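Local coordinates for echicetin A-chain (Echis carinatus, PDB 1OZ7), which binds the platelet receptor GPIb-alpha and so inhibits platelet aggregation, but promotes aggregation and signalling when it binds IgM-kappa as well, at residues Glu27-Cys30 with Asn31-Lys35; Leu69-Arg72 with Ser73-His77; Lys105-Val108 with Phe109-Val113; Ala114-Cys117 with Glu118-Phe121. All blocks are in the same frame, centred on the assembly; numbering follows the deposited sequence.

Four local contacts follow one another along this C-type lectin domain, none nesting within or crossing another. Contact 1 lies first, in the last turn of helix 23-33, and turns the chain out of it. Contact 2 closes the bend at the end of strand 64-71, where the chain enters the long segment toward strand 100-104. Contact 3 closes the turn between strands 100-104 and 112-115, and contact 4 the turn from strand 112-115 to strand 121-127, leading from the three-stranded sheet to the four-stranded one. Contacts 3 and 4 share strand 112-115; contacts 2 and 3 meet where Leu69 CD2 packs 3.7 Å from Trp112 CE3. Contact 1 stays apart, its centre about 24 Å from that of contact 3.

Contact 1: Glu27-Cys30 with Asn31-Lys35; sequences EKFC and NKQGK
Gln33 folds back over Phe29 at the C-terminal end of helix 23-33. Its CB stays about 4.0 Å from Cys30 O; CG then lies 3.3 Å from Phe29 O. The bend at the next bond (chi2 -48°) swings the amide over the phenyl ring, with CD 3.7 Å from Phe29 CE1. At the tip NE2 sits 3.6 Å above the centre of one ring face, amide and ring being only 8° from parallel, so the two flat groups stack. The same NE2 donates almost straight to Phe29 O (168°); the 2.5 Å between Gln33 NE2 and Phe29 O is very short and its exact value doubtful. Lys32 N also bonds to Phe29 O, from above the carbonyl plane, while Asn31 N keeps the helical bond to Glu27 O at 3.2 Å. On another flank Lys28 and Lys32 cross their aliphatic chains at about a right angle, CE to CE 3.5 Å. Phe29 meets Phe17 and Phe123 edge-to-face, and Cys30 is disulfide-linked to Cys125, joining the helix to strand 121-127. As modelled, two N-H donors share Phe29 O, and stack and bond would together restrain the Gln33 amide.

Contact 2: Leu69-Arg72 with Ser73-His77; sequences LSER and SKEQH
Glu71 turns its carboxylate back onto Ser73 at the point where strand 64-71 ends. Hydrogen bonds come first: Ser73 OG donates to Glu71 OE1 at 2.8 Å, and Ser73 N to Glu71 OE2, the latter implausibly short, and both carboxylate oxygens uncertainly placed. A chain running anti to the backbone N and then bent at chi2 (-80°) brings the carboxylate round to this backbone. Further on, Lys74 O accepts His77 N at 2.7 Å, a bond within the short 3-10 turn. Like charges also meet: Glu75 OE1 is placed 2.8 Å from Glu71 OE1, the carboxylate planes turned 52° apart. Apolar contact is slight, Lys74 CD lying 3.8 Å from Arg72 CB, while Arg72 NH1 and Lys74 NZ end 6.3 Å apart. Residues 69-71 pair antiparallel with a strand of the partner chain, continuing the sheet across the interface, and Lys74 N bonds to a polar side chain there; Cys78, the next residue, is assigned to the interchain disulfide. As modelled, Ser73 appears to offer both its hydroxyl and its backbone N-H to one carboxylate. With two glutamates this close, a shared proton or a raised pKa is possible, though the atomic positions are too uncertain to settle it.

Contact 3: Lys105-Val108 with Phe109-Val113; sequences KQSV and FRTWV
Ser107 and Thr111 face each other across a type I' beta turn that runs from Ser107 to Arg110. The turn is closed by Arg110 N, which donates to Ser107 O at 2.8 Å and nearly straight (172°), though tilted out of the carbonyl plane. Beside it Ser107 OG and Thr111 OG1 share a hydrogen bond modelled at a very short 2.4 Å, a length to be taken with caution; either hydroxyl could be the donor. Both oxygens sit between their own backbone N and carbonyl carbon, which turns them to one another. Ser107 OG has a second, weak partner in Glu104 OE2, so a carboxylate lies close to the hydroxyl pair. Val108 N, within the turn, bonds weakly back to Lys105 O at 3.0 Å. Lys105 NZ has a hydrogen-bond acceptor in Met62 O. Nearer the backbone the same residue packs on Phe109: Lys105 CA stands 3.6 Å from the ring centroid, a CH-pi contact over one face and 25° off the normal, and CG reaches Phe109 CZ at 3.4 Å. Val108 CG1 lies alongside the extended chain of Arg110, 3.6 Å from its CG. The turn joins strands 100-104 and 112-115, and Val113 bonds through its backbone to Val102. Phe109 is buried against Asp52, Val55 and Ser56 of helix 45-58 and Ile65 of strand 64-71, with Arg110 resting on Ile49 of the same helix.

Contact 4: Ala114-Cys117 with Glu118-Phe121; sequences ATPC and ENTF
The amide of Asn119 lies across Thr115 and Pro116, with its nitrogen over one face of the proline ring. ND2 comes within 3.0 Å of both Pro116 CB and Pro116 CD, a tight fit. From there it donates to Thr115 OG1 at 3.3 Å (154°), and the acceptor lies close to the amide plane, 8° out of it. Thr115 holds OG1 anti to its backbone N (chi1 165°), which presents the oxygen to the amide. That oxygen also stands at the edge of the Phe121 ring, 4.1 Å from CE2, the two side chains running antiparallel past one another. Asn119 N itself closes a type I beta turn by bonding to Pro116 O at 3.0 Å, from above the carbonyl plane. Glu118 bends back so that OE1 is 3.8 Å from Pro116 CB; a water accepts from Cys117 N at 3.0 Å and reaches Glu118 OE1 only weakly. Cys117 is disulfide-bonded to Cys100, and Trp66 NE1 donates to Asn119 O, so the turn is tied to strands 100-104 and 64-71. Asn119 thus closes the turn through its backbone N-H and ties it back to strand 112-115 through its side chain, a bond consistent with ND2 facing Thr115.

Contact 1: Glu27-Cys30 with Asn31-Lys35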
loop_
_atom_site.group_PDB
_atom_site.type_symbol
_atom_site.label_atom_id
_atom_site.label_comp_id
_atom_site.label_asym_id
_atom_site.label_seq_id
_atom_site.Cartn_x
_atom_site.Cartn_y
_atom_site.Cartn_z
ATOM N N GLU A 27 -18.618 -6.480 9.688
ATOM C CA GLU A 27 -19.383 -5.727 8.702
ATOM C C GLU A 27 -20.822 -6.201 8.781
ATOM O O GLU A 27 -21.751 -5.396 8.886
ATOM C CB GLU A 27 -18.805 -5.967 7.300
ATOM C CG GLU A 27 -19.648 -5.452 6.123
ATOM C CD GLU A 27 -19.897 -3.944 6.139
ATOM O OE1 GLU A 27 -18.960 -3.170 6.447
ATOM O OE2 GLU A 27 -21.034 -3.528 5.821
ATOM N N LYS A 28 -20.999 -7.518 8.760
ATOM C CA LYS A 28 -22.330 -8.111 8.828
ATOM C C LYS A 28 -23.029 -7.671 10.108
ATOM O O LYS A 28 -24.197 -7.286 10.101
ATOM C CB LYS A 28 -22.226 -9.640 8.775
ATOM C CG LYS A 28 -23.568 -10.352 8.764
ATOM C CD LYS A 28 -24.433 -9.878 7.603
ATOM C CE LYS A 28 -25.818 -10.505 7.648
ATOM N NZ LYS A 28 -26.756 -9.884 6.664
ATOM N N PHE A 29 -22.295 -7.724 11.209
ATOM C CA PHE A 29 -22.821 -7.331 12.503
ATOM C C PHE A 29 -23.371 -5.901 12.478
ATOM O O PHE A 29 -24.468 -5.645 12.970
ATOM C CB PHE A 29 -21.709 -7.480 13.541
ATOM C CG PHE A 29 -22.063 -6.963 14.906
ATOM C CD1 PHE A 29 -22.030 -5.601 15.182
ATOM C CD2 PHE A 29 -22.408 -7.842 15.925
ATOM C CE1 PHE A 29 -22.331 -5.126 16.444
ATOM C CE2 PHE A 29 -22.714 -7.365 17.198
ATOM C CZ PHE A 29 -22.673 -6.004 17.449
ATOM N N CYS A 30 -22.614 -4.977 11.891
ATOM C CA CYS A 30 -23.020 -3.575 11.822
ATOM C C CYS A 30 -24.264 -3.347 10.985
ATOM O O CYS A 30 -25.003 -2.390 11.210
ATOM C CB CYS A 30 -21.905 -2.710 11.239
ATOM S SG CYS A 30 -20.404 -2.509 12.244
ATOM N N ASN A 31 -24.490 -4.208 10.001
ATOM C CA ASN A 31 -25.648 -4.046 9.140
ATOM C C ASN A 31 -26.909 -4.581 9.805
ATOM O O ASN A 31 -28.007 -4.445 9.266
ATOM C CB ASN A 31 -25.431 -4.764 7.813
ATOM C CG ASN A 31 -25.463 -6.262 7.957
ATOM O OD1 ASN A 31 -26.395 -6.826 8.528
ATOM N ND2 ASN A 31 -24.444 -6.922 7.428
ATOM N N LYS A 32 -26.750 -5.190 10.976
ATOM C CA LYS A 32 -27.892 -5.744 11.702
ATOM C C LYS A 32 -28.386 -4.815 12.805
ATOM O O LYS A 32 -29.509 -4.960 13.280
ATOM C CB LYS A 32 -27.527 -7.095 12.325
ATOM C CG LYS A 32 -27.127 -8.176 11.335
ATOM C CD LYS A 32 -26.666 -9.428 12.065
ATOM C CE LYS A 32 -26.139 -10.480 11.096
ATOM N NZ LYS A 32 -25.579 -11.670 11.809
ATOM N N GLN A 33 -27.552 -3.860 13.207
ATOM C CA GLN A 33 -27.904 -2.926 14.275
ATOM C C GLN A 33 -28.883 -1.836 13.853
ATOM O O GLN A 33 -29.592 -1.277 14.688
ATOM C CB GLN A 33 -26.639 -2.269 14.829
ATOM C CG GLN A 33 -25.480 -3.234 15.014
ATOM C CD GLN A 33 -25.897 -4.488 15.734
ATOM O OE1 GLN A 33 -26.386 -4.437 16.860
ATOM N NE2 GLN A 33 -25.718 -5.629 15.083
ATOM N N GLY A 34 -28.911 -1.530 12.562
ATOM C CA GLY A 34 -29.803 -0.503 12.057
ATOM C C GLY A 34 -29.755 -0.504 10.544
ATOM O O GLY A 34 -28.710 -0.803 9.956
ATOM N N LYS A 35 -30.872 -0.172 9.904
ATOM C CA LYS A 35 -30.912 -0.173 8.452
ATOM C C LYS A 35 -29.738 0.590 7.865
ATOM O O LYS A 35 -29.573 1.789 8.088
ATOM C CB LYS A 35 -32.229 0.415 7.942
ATOM C CG LYS A 35 -32.421 0.253 6.437
ATOM C CD LYS A 35 -32.203 -1.196 6.013
ATOM C CE LYS A 35 -32.468 -1.400 4.530
ATOM N NZ LYS A 35 -33.897 -1.181 4.178
#

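Contact 2: Leu69-Arg72 with Ser73-His77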
loop_
_atom_site.group_PDB
_atom_site.type_symbol
_atom_site.label_atom_id
_atom_site.label_comp_id
_atom_site.label_asym_id
_atom_site.label_seq_id
_atom_site.Cartn_x
_atom_site.Cartn_y
_atom_site.Cartn_z
ATOM N N LEU A 69 -12.998 -0.289 4.809
ATOM C CA LEU A 69 -12.254 -0.124 3.568
ATOM C C LEU A 69 -11.887 -1.506 3.035
ATOM O O LEU A 69 -10.945 -2.143 3.511
ATOM C CB LEU A 69 -10.991 0.711 3.793
ATOM C CG LEU A 69 -10.262 1.132 2.509
ATOM C CD1 LEU A 69 -11.213 1.889 1.595
ATOM C CD2 LEU A 69 -9.062 1.991 2.863
ATOM N N SER A 70 -12.638 -1.958 2.038
ATOM C CA SER A 70 -12.420 -3.273 1.462
ATOM C C SER A 70 -11.841 -3.276 0.056
ATOM O O SER A 70 -12.065 -2.368 -0.750
ATOM C CB SER A 70 -13.727 -4.061 1.467
ATOM O OG SER A 70 -13.531 -5.380 0.995
ATOM N N GLU A 71 -11.081 -4.327 -0.219
ATOM C CA GLU A 71 -10.445 -4.510 -1.503
ATOM C C GLU A 71 -11.553 -4.861 -2.489
ATOM O O GLU A 71 -12.446 -5.633 -2.165
ATOM C CB GLU A 71 -9.423 -5.629 -1.375
ATOM C CG GLU A 71 -8.382 -5.651 -2.461
ATOM C CD GLU A 71 -8.910 -6.290 -3.705
ATOM O OE1 GLU A 71 -9.295 -7.481 -3.632
ATOM O OE2 GLU A 71 -8.948 -5.603 -4.749
ATOM N N ARG A 72 -11.505 -4.295 -3.688
ATOM C CA ARG A 72 -12.551 -4.546 -4.673
ATOM C C ARG A 72 -12.311 -5.791 -5.501
ATOM O O ARG A 72 -13.172 -6.201 -6.274
ATOM C CB ARG A 72 -12.693 -3.346 -5.604
ATOM C CG ARG A 72 -13.027 -2.048 -4.894
ATOM C CD ARG A 72 -13.093 -0.888 -5.870
ATOM N NE ARG A 72 -13.466 0.350 -5.200
ATOM C CZ ARG A 72 -13.543 1.533 -5.800
ATOM N NH1 ARG A 72 -13.267 1.643 -7.095
ATOM N NH2 ARG A 72 -13.895 2.608 -5.104
ATOM N N SER A 73 -11.140 -6.391 -5.332
ATOM C CA SER A 73 -10.778 -7.586 -6.081
ATOM C C SER A 73 -10.913 -7.330 -7.583
ATOM O O SER A 73 -11.555 -8.093 -8.294
ATOM C CB SER A 73 -11.668 -8.748 -5.656
ATOM O OG SER A 73 -11.591 -8.939 -4.255
ATOM N N LYS A 74 -10.303 -6.241 -8.043
ATOM C CA LYS A 74 -10.323 -5.849 -9.450
ATOM C C LYS A 74 -8.887 -5.727 -9.947
ATOM O O LYS A 74 -8.611 -4.992 -10.895
ATOM C CB LYS A 74 -11.020 -4.499 -9.620
ATOM C CG LYS A 74 -12.539 -4.530 -9.549
ATOM C CD LYS A 74 -13.105 -3.117 -9.389
ATOM C CE LYS A 74 -12.624 -2.165 -10.490
ATOM N NZ LYS A 74 -13.125 -2.534 -11.848
ATOM N N GLU A 75 -7.981 -6.451 -9.300
ATOM C CA GLU A 75 -6.563 -6.418 -9.648
ATOM C C GLU A 75 -6.270 -6.434 -11.145
ATOM O O GLU A 75 -5.484 -5.627 -11.630
ATOM C CB GLU A 75 -5.823 -7.581 -8.979
ATOM C CG GLU A 75 -5.983 -7.637 -7.463
ATOM C CD GLU A 75 -7.332 -8.198 -7.034
ATOM O OE1 GLU A 75 -7.671 -8.065 -5.839
ATOM O OE2 GLU A 75 -8.044 -8.780 -7.888
ATOM N N GLN A 76 -6.900 -7.343 -11.883
ATOM C CA GLN A 76 -6.641 -7.433 -13.316
ATOM C C GLN A 76 -7.040 -6.184 -14.083
ATOM O O GLN A 76 -6.708 -6.041 -15.254
ATOM C CB GLN A 76 -7.332 -8.661 -13.927
ATOM C CG GLN A 76 -8.849 -8.705 -13.802
ATOM C CD GLN A 76 -9.325 -9.236 -12.459
ATOM O OE1 GLN A 76 -10.500 -9.578 -12.295
ATOM N NE2 GLN A 76 -8.417 -9.304 -11.487
ATOM N N HIS A 77 -7.744 -5.274 -13.423
ATOM C CA HIS A 77 -8.172 -4.044 -14.068
ATOM C C HIS A 77 -7.386 -2.864 -13.503
ATOM O O HIS A 77 -7.434 -1.750 -14.038
ATOM C CB HIS A 77 -9.668 -3.831 -13.839
ATOM C CG HIS A 77 -10.506 -5.027 -14.177
ATOM N ND1 HIS A 77 -11.153 -5.778 -13.217
ATOM C CD2 HIS A 77 -10.783 -5.614 -15.365
ATOM C CE1 HIS A 77 -11.792 -6.777 -13.799
ATOM N NE2 HIS A 77 -11.584 -6.701 -15.103
#

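Contact 3: Lys105-Val108 with Phe109-Val113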
loop_
_atom_site.group_PDB
_atom_site.type_symbol
_atom_site.label_atom_id
_atom_site.label_comp_id
_atom_site.label_asym_id
_atom_site.label_seq_id
_atom_site.Cartn_x
_atom_site.Cartn_y
_atom_site.Cartn_z
ATOM N N LYS A 105 -3.350 1.360 16.465
ATOM C CA LYS A 105 -3.169 2.028 17.744
ATOM C C LYS A 105 -1.829 2.762 17.740
ATOM O O LYS A 105 -1.657 3.769 18.417
ATOM C CB LYS A 105 -3.191 0.985 18.865
ATOM C CG LYS A 105 -3.177 1.544 20.265
ATOM C CD LYS A 105 -2.535 0.537 21.214
ATOM C CE LYS A 105 -3.426 0.209 22.400
ATOM N NZ LYS A 105 -4.654 -0.516 21.981
ATOM N N GLN A 106 -0.882 2.252 16.961
ATOM C CA GLN A 106 0.440 2.858 16.878
ATOM C C GLN A 106 0.358 4.348 16.566
ATOM O O GLN A 106 1.028 5.164 17.201
ATOM C CB GLN A 106 1.272 2.160 15.802
ATOM C CG GLN A 106 2.688 1.869 16.234
ATOM C CD GLN A 106 2.740 0.925 17.421
ATOM O OE1 GLN A 106 2.208 1.223 18.493
ATOM N NE2 GLN A 106 3.381 -0.224 17.234
ATOM N N SER A 107 -0.458 4.693 15.577
ATOM C CA SER A 107 -0.632 6.081 15.172
ATOM C C SER A 107 -1.954 6.587 15.731
ATOM O O SER A 107 -2.762 7.182 15.012
ATOM C CB SER A 107 -0.647 6.191 13.645
ATOM O OG SER A 107 -1.824 5.609 13.112
ATOM N N VAL A 108 -2.166 6.335 17.017
ATOM C CA VAL A 108 -3.375 6.747 17.714
ATOM C C VAL A 108 -4.643 6.556 16.889
ATOM O O VAL A 108 -5.567 7.377 16.925
ATOM C CB VAL A 108 -3.279 8.219 18.183
ATOM C CG1 VAL A 108 -3.319 9.160 16.994
ATOM C CG2 VAL A 108 -4.408 8.518 19.169
ATOM N N PHE A 109 -4.667 5.468 16.127
ATOM C CA PHE A 109 -5.820 5.114 15.316
ATOM C C PHE A 109 -6.174 6.096 14.207
ATOM O O PHE A 109 -7.283 6.066 13.689
ATOM C CB PHE A 109 -7.037 4.916 16.232
ATOM C CG PHE A 109 -6.806 3.930 17.345
ATOM C CD1 PHE A 109 -6.630 2.577 17.072
ATOM C CD2 PHE A 109 -6.773 4.353 18.673
ATOM C CE1 PHE A 109 -6.428 1.660 18.108
ATOM C CE2 PHE A 109 -6.571 3.439 19.714
ATOM C CZ PHE A 109 -6.400 2.092 19.427
ATOM N N ARG A 110 -5.245 6.958 13.826
ATOM C CA ARG A 110 -5.546 7.921 12.773
ATOM C C ARG A 110 -5.165 7.446 11.376
ATOM O O ARG A 110 -5.750 7.890 10.386
ATOM C CB ARG A 110 -4.847 9.253 13.036
ATOM C CG ARG A 110 -5.356 10.052 14.225
ATOM C CD ARG A 110 -4.680 11.420 14.194
ATOM N NE ARG A 110 -5.077 12.312 15.276
ATOM C CZ ARG A 110 -4.623 13.555 15.404
ATOM N NH1 ARG A 110 -3.764 14.036 14.514
ATOM N NH2 ARG A 110 -5.020 14.316 16.416
ATOM N N THR A 111 -4.192 6.548 11.282
ATOM C CA THR A 111 -3.763 6.070 9.973
ATOM C C THR A 111 -4.280 4.668 9.653
ATOM O O THR A 111 -4.724 3.941 10.534
ATOM C CB THR A 111 -2.224 6.099 9.864
ATOM O OG1 THR A 111 -1.663 5.168 10.792
ATOM C CG2 THR A 111 -1.691 7.504 10.186
ATOM N N TRP A 112 -4.233 4.292 8.381
ATOM C CA TRP A 112 -4.707 2.978 7.970
ATOM C C TRP A 112 -3.535 2.052 7.661
ATOM O O TRP A 112 -2.458 2.509 7.285
ATOM C CB TRP A 112 -5.609 3.110 6.738
ATOM C CG TRP A 112 -6.655 4.177 6.883
ATOM C CD1 TRP A 112 -7.183 4.654 8.051
ATOM C CD2 TRP A 112 -7.347 4.855 5.827
ATOM N NE1 TRP A 112 -8.162 5.581 7.789
ATOM C CE2 TRP A 112 -8.285 5.725 6.433
ATOM C CE3 TRP A 112 -7.268 4.811 4.430
ATOM C CZ2 TRP A 112 -9.143 6.545 5.686
ATOM C CZ3 TRP A 112 -8.123 5.626 3.687
ATOM C CH2 TRP A 112 -9.049 6.482 4.321
ATOM N N VAL A 113 -3.746 0.750 7.829
ATOM C CA VAL A 113 -2.705 -0.227 7.559
ATOM C C VAL A 113 -3.319 -1.462 6.929
ATOM O O VAL A 113 -4.292 -2.005 7.449
ATOM C CB VAL A 113 -1.954 -0.629 8.857
ATOM C CG1 VAL A 113 -1.233 0.586 9.437
ATOM C CG2 VAL A 113 -2.922 -1.191 9.872
#

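Contact 4: Ala114-Cys117 with Glu118-Phe121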
loop_
_atom_site.group_PDB
_atom_site.type_symbol
_atom_site.label_atom_id
_atom_site.label_comp_id
_atom_site.label_asym_id
_atom_site.label_seq_id
_atom_site.Cartn_x
_atom_site.Cartn_y
_atom_site.Cartn_z
ATOM N N ALA A 114 -2.756 -1.900 5.805
ATOM C CA ALA A 114 -3.265 -3.078 5.114
ATOM C C ALA A 114 -3.104 -4.295 6.017
ATOM O O ALA A 114 -2.001 -4.596 6.478
ATOM C CB ALA A 114 -2.513 -3.297 3.794
ATOM N N THR A 115 -4.208 -4.997 6.248
ATOM C CA THR A 115 -4.202 -6.169 7.109
ATOM C C THR A 115 -5.050 -7.334 6.595
ATOM O O THR A 115 -5.906 -7.162 5.731
ATOM C CB THR A 115 -4.686 -5.784 8.520
ATOM O OG1 THR A 115 -5.009 -6.966 9.261
ATOM C CG2 THR A 115 -5.902 -4.898 8.431
ATOM N N PRO A 116 -4.795 -8.549 7.109
ATOM C CA PRO A 116 -5.547 -9.739 6.698
ATOM C C PRO A 116 -6.977 -9.677 7.203
ATOM O O PRO A 116 -7.216 -9.556 8.407
ATOM C CB PRO A 116 -4.767 -10.882 7.341
ATOM C CG PRO A 116 -3.355 -10.369 7.321
ATOM C CD PRO A 116 -3.547 -8.938 7.794
ATOM N N CYS A 117 -7.928 -9.770 6.284
ATOM C CA CYS A 117 -9.332 -9.711 6.648
ATOM C C CYS A 117 -9.750 -10.719 7.696
ATOM O O CYS A 117 -10.602 -10.421 8.534
ATOM C CB CYS A 117 -10.192 -9.931 5.427
ATOM S SG CYS A 117 -9.917 -8.745 4.098
ATOM N N GLU A 118 -9.167 -11.915 7.633
ATOM C CA GLU A 118 -9.499 -12.989 8.563
ATOM C C GLU A 118 -9.116 -12.710 10.004
ATOM O O GLU A 118 -9.532 -13.433 10.901
ATOM C CB GLU A 118 -8.851 -14.308 8.117
ATOM C CG GLU A 118 -7.328 -14.275 8.012
ATOM C CD GLU A 118 -6.847 -14.161 6.576
ATOM O OE1 GLU A 118 -7.298 -13.237 5.864
ATOM O OE2 GLU A 118 -6.013 -14.997 6.163
ATOM N N ASN A 119 -8.321 -11.673 10.240
ATOM C CA ASN A 119 -7.922 -11.357 11.606
ATOM C C ASN A 119 -9.094 -10.842 12.424
ATOM O O ASN A 119 -9.963 -10.140 11.909
ATOM C CB ASN A 119 -6.802 -10.315 11.623
ATOM C CG ASN A 119 -5.491 -10.866 11.110
ATOM O OD1 ASN A 119 -5.086 -11.968 11.473
ATOM N ND2 ASN A 119 -4.812 -10.094 10.268
ATOM N N THR A 120 -9.108 -11.199 13.701
ATOM C CA THR A 120 -10.159 -10.776 14.609
ATOM C C THR A 120 -9.733 -9.511 15.353
ATOM O O THR A 120 -8.766 -9.521 16.112
ATOM C CB THR A 120 -10.473 -11.874 15.645
ATOM O OG1 THR A 120 -9.280 -12.202 16.368
ATOM C CG2 THR A 120 -11.002 -13.126 14.960
ATOM N N PHE A 121 -10.454 -8.419 15.121
ATOM C CA PHE A 121 -10.153 -7.153 15.776
ATOM C C PHE A 121 -11.442 -6.422 16.125
ATOM O O PHE A 121 -12.478 -6.622 15.482
ATOM C CB PHE A 121 -9.308 -6.257 14.863
ATOM C CG PHE A 121 -7.888 -6.733 14.668
ATOM C CD1 PHE A 121 -7.038 -6.903 15.755
ATOM C CD2 PHE A 121 -7.394 -6.982 13.393
ATOM C CE1 PHE A 121 -5.720 -7.312 15.573
ATOM C CE2 PHE A 121 -6.069 -7.392 13.202
ATOM C CZ PHE A 121 -5.234 -7.557 14.293
HETATM O O HOH W 1 -7.335 -10.795 3.580
#